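Local coordinates for glycoside hydrolase family 16 protein (Akkermansia muciniphila, PDB 6T2N), which probably acts as an endo-acting O-glycanase of the endo-beta-galactosidase type, cutting within mucin glycan chains to initiate mucin breakdown, at residues A[178-183]-A[195-200]. Residues are numbered along the deposited sequence; the frame is centred on the assembly and turned at random.
Sequences GEIDML and STFHLS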
loop_
_atom_site.group_PDB
_atom_site.type_symbol
_atom_site.label_atom_id
_atom_site.label_comp_id
_atom_site.label_asym_id
_atom_site.label_seq_id
_atom_site.Cartn_x
_atom_site.Cartn_y
_atom_site.Cartn_z
ATOM N N GLY A 178 -7.557 -3.273 10.134
ATOM C CA GLY A 178 -7.251 -3.966 8.850
ATOM C C GLY A 178 -6.141 -3.351 7.960
ATOM O O GLY A 178 -5.946 -2.125 7.918
ATOM N N GLU A 179 -5.463 -4.226 7.231
ATOM C CA GLU A 179 -4.377 -3.908 6.302
ATOM C C GLU A 179 -4.333 -4.966 5.202
ATOM O O GLU A 179 -4.157 -6.157 5.505
ATOM C CB GLU A 179 -3.034 -3.846 7.024
ATOM C CG GLU A 179 -2.004 -3.019 6.219
ATOM C CD GLU A 179 -0.547 -3.159 6.652
ATOM O OE1 GLU A 179 -0.242 -2.943 7.871
ATOM O OE2 GLU A 179 0.248 -3.575 5.801
ATOM N N ILE A 180 -4.392 -4.505 3.957
ATOM C CA ILE A 180 -4.332 -5.318 2.704
ATOM C C ILE A 180 -3.075 -4.889 1.943
ATOM O O ILE A 180 -3.065 -3.777 1.423
ATOM C CB ILE A 180 -5.602 -5.072 1.876
ATOM C CG1 ILE A 180 -6.857 -5.220 2.732
ATOM C CG2 ILE A 180 -5.649 -5.949 0.641
ATOM C CD1 ILE A 180 -8.052 -4.609 2.081
ATOM N N ASP A 181 -2.069 -5.749 1.949
ATOM C CA ASP A 181 -0.760 -5.606 1.293
ATOM C C ASP A 181 -0.808 -6.288 -0.078
ATOM O O ASP A 181 -0.539 -7.529 -0.121
ATOM C CB ASP A 181 0.279 -6.283 2.194
ATOM C CG ASP A 181 0.314 -5.707 3.625
ATOM O OD1 ASP A 181 -0.323 -4.648 3.823
ATOM O OD2 ASP A 181 1.066 -6.266 4.466
ATOM N N MET A 182 -1.154 -5.561 -1.154
ATOM C CA MET A 182 -1.222 -6.194 -2.508
ATOM C C MET A 182 0.215 -6.596 -2.912
ATOM O O MET A 182 0.418 -7.769 -3.386
ATOM C CB MET A 182 -1.908 -5.312 -3.564
ATOM C CG MET A 182 -3.221 -4.707 -3.098
ATOM S SD MET A 182 -4.077 -3.579 -4.284
ATOM C CE MET A 182 -3.680 -4.332 -5.874
ATOM N N LEU A 183 1.194 -5.713 -2.646
ATOM C CA LEU A 183 2.628 -6.001 -2.906
ATOM C C LEU A 183 3.512 -5.544 -1.751
ATOM O O LEU A 183 3.409 -4.372 -1.348
ATOM C CB LEU A 183 3.080 -5.298 -4.189
ATOM C CG LEU A 183 4.595 -5.134 -4.344
ATOM C CD1 LEU A 183 5.256 -6.484 -4.575
ATOM C CD2 LEU A 183 4.914 -4.178 -5.476
ATOM N N SER A 195 1.850 -10.937 -0.638
ATOM C CA SER A 195 0.520 -10.319 -0.379
ATOM C C SER A 195 -0.047 -10.905 0.918
ATOM O O SER A 195 0.238 -12.101 1.224
ATOM C CB SER A 195 -0.391 -10.528 -1.517
ATOM O OG SER A 195 0.365 -10.595 -2.724
ATOM N N THR A 196 -0.662 -10.045 1.730
ATOM C CA THR A 196 -0.689 -10.222 3.206
ATOM C C THR A 196 -1.845 -9.386 3.754
ATOM O O THR A 196 -2.049 -8.281 3.268
ATOM C CB THR A 196 0.710 -10.000 3.821
ATOM O OG1 THR A 196 1.661 -10.980 3.382
ATOM C CG2 THR A 196 0.748 -10.142 5.323
ATOM N N PHE A 197 -2.655 -9.998 4.632
ATOM C CA PHE A 197 -3.772 -9.355 5.368
ATOM C C PHE A 197 -3.421 -9.322 6.855
ATOM O O PHE A 197 -2.742 -10.254 7.338
ATOM C CB PHE A 197 -5.048 -10.131 5.103
ATOM C CG PHE A 197 -5.384 -10.127 3.612
ATOM C CD1 PHE A 197 -6.147 -9.168 3.080
ATOM C CD2 PHE A 197 -5.062 -11.270 2.845
ATOM C CE1 PHE A 197 -6.614 -9.342 1.800
ATOM C CE2 PHE A 197 -5.540 -11.443 1.564
ATOM C CZ PHE A 197 -6.323 -10.480 1.048
ATOM N N HIS A 198 -3.757 -8.227 7.521
ATOM C CA HIS A 198 -3.337 -7.976 8.919
ATOM C C HIS A 198 -4.615 -7.539 9.564
ATOM O O HIS A 198 -5.373 -6.783 8.895
ATOM C CB HIS A 198 -2.297 -6.844 9.111
ATOM C CG HIS A 198 -0.965 -7.029 8.466
ATOM N ND1 HIS A 198 0.079 -7.656 9.112
ATOM C CD2 HIS A 198 -0.514 -6.690 7.244
ATOM C CE1 HIS A 198 1.117 -7.697 8.324
ATOM N NE2 HIS A 198 0.776 -7.118 7.164
ATOM N N LEU A 199 -4.812 -8.011 10.786
ATOM C CA LEU A 199 -6.102 -7.992 11.534
ATOM C C LEU A 199 -5.904 -8.707 12.855
ATOM O O LEU A 199 -4.936 -9.512 12.991
ATOM C CB LEU A 199 -7.241 -8.657 10.758
ATOM C CG LEU A 199 -7.307 -10.177 10.681
ATOM C CD1 LEU A 199 -8.722 -10.491 10.272
ATOM C CD2 LEU A 199 -6.364 -10.812 9.667
ATOM N N SER A 200 -6.734 -8.385 13.819
ATOM C CA SER A 200 -6.569 -9.002 15.141
ATOM C C SER A 200 -7.369 -10.296 15.144
ATOM O O SER A 200 -8.230 -10.508 14.294
ATOM C CB SER A 200 -6.933 -8.076 16.226
ATOM O OG SER A 200 -8.299 -8.221 16.528
#
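Ile180 and Phe197 face each other as a non-hydrogen-bonded pair of two antiparallel strands, the Ile180 CG2 methyl 3.7 Å from Phe197 CE1, oblique to the ring. This is the tight side: both are buried, and Met229 and Leu238 from the opposing sheet complete an apolar layer suited to a branched aliphatic and a flat aromatic. In the next pair Asp181 N reaches Thr196 O at 2.9 Å, nearly straight (165°). The other face is polar, and there Thr196 and His198 are partly exposed. With CG beside the backbone N (chi1 -62°), the His198 imidazole lies alongside Glu179, and its NE2 donates to Asp181 OD2 at 2.8 Å, in the ring plane but 34° out of the carboxylate plane on the syn side. An imidazole suits the place, offering a nitrogen to each of two acids: ND1 is hydrogen-bonded to Asp208, fixing the ring's rotation. Trp174 NE1 holds Glu179 OE1. Replacing His198 by an alanine is likely to leave Asp181 OD2 without this donor and Asp208 without its mate. Met182 and Leu183 both face Ile164 in a classic beta bulge, with Glu184 close to Asp181. This EIDMLE strand is the family 16 beta-jelly-roll signature; its three acids form the catalytic centre in relatives, and probably here.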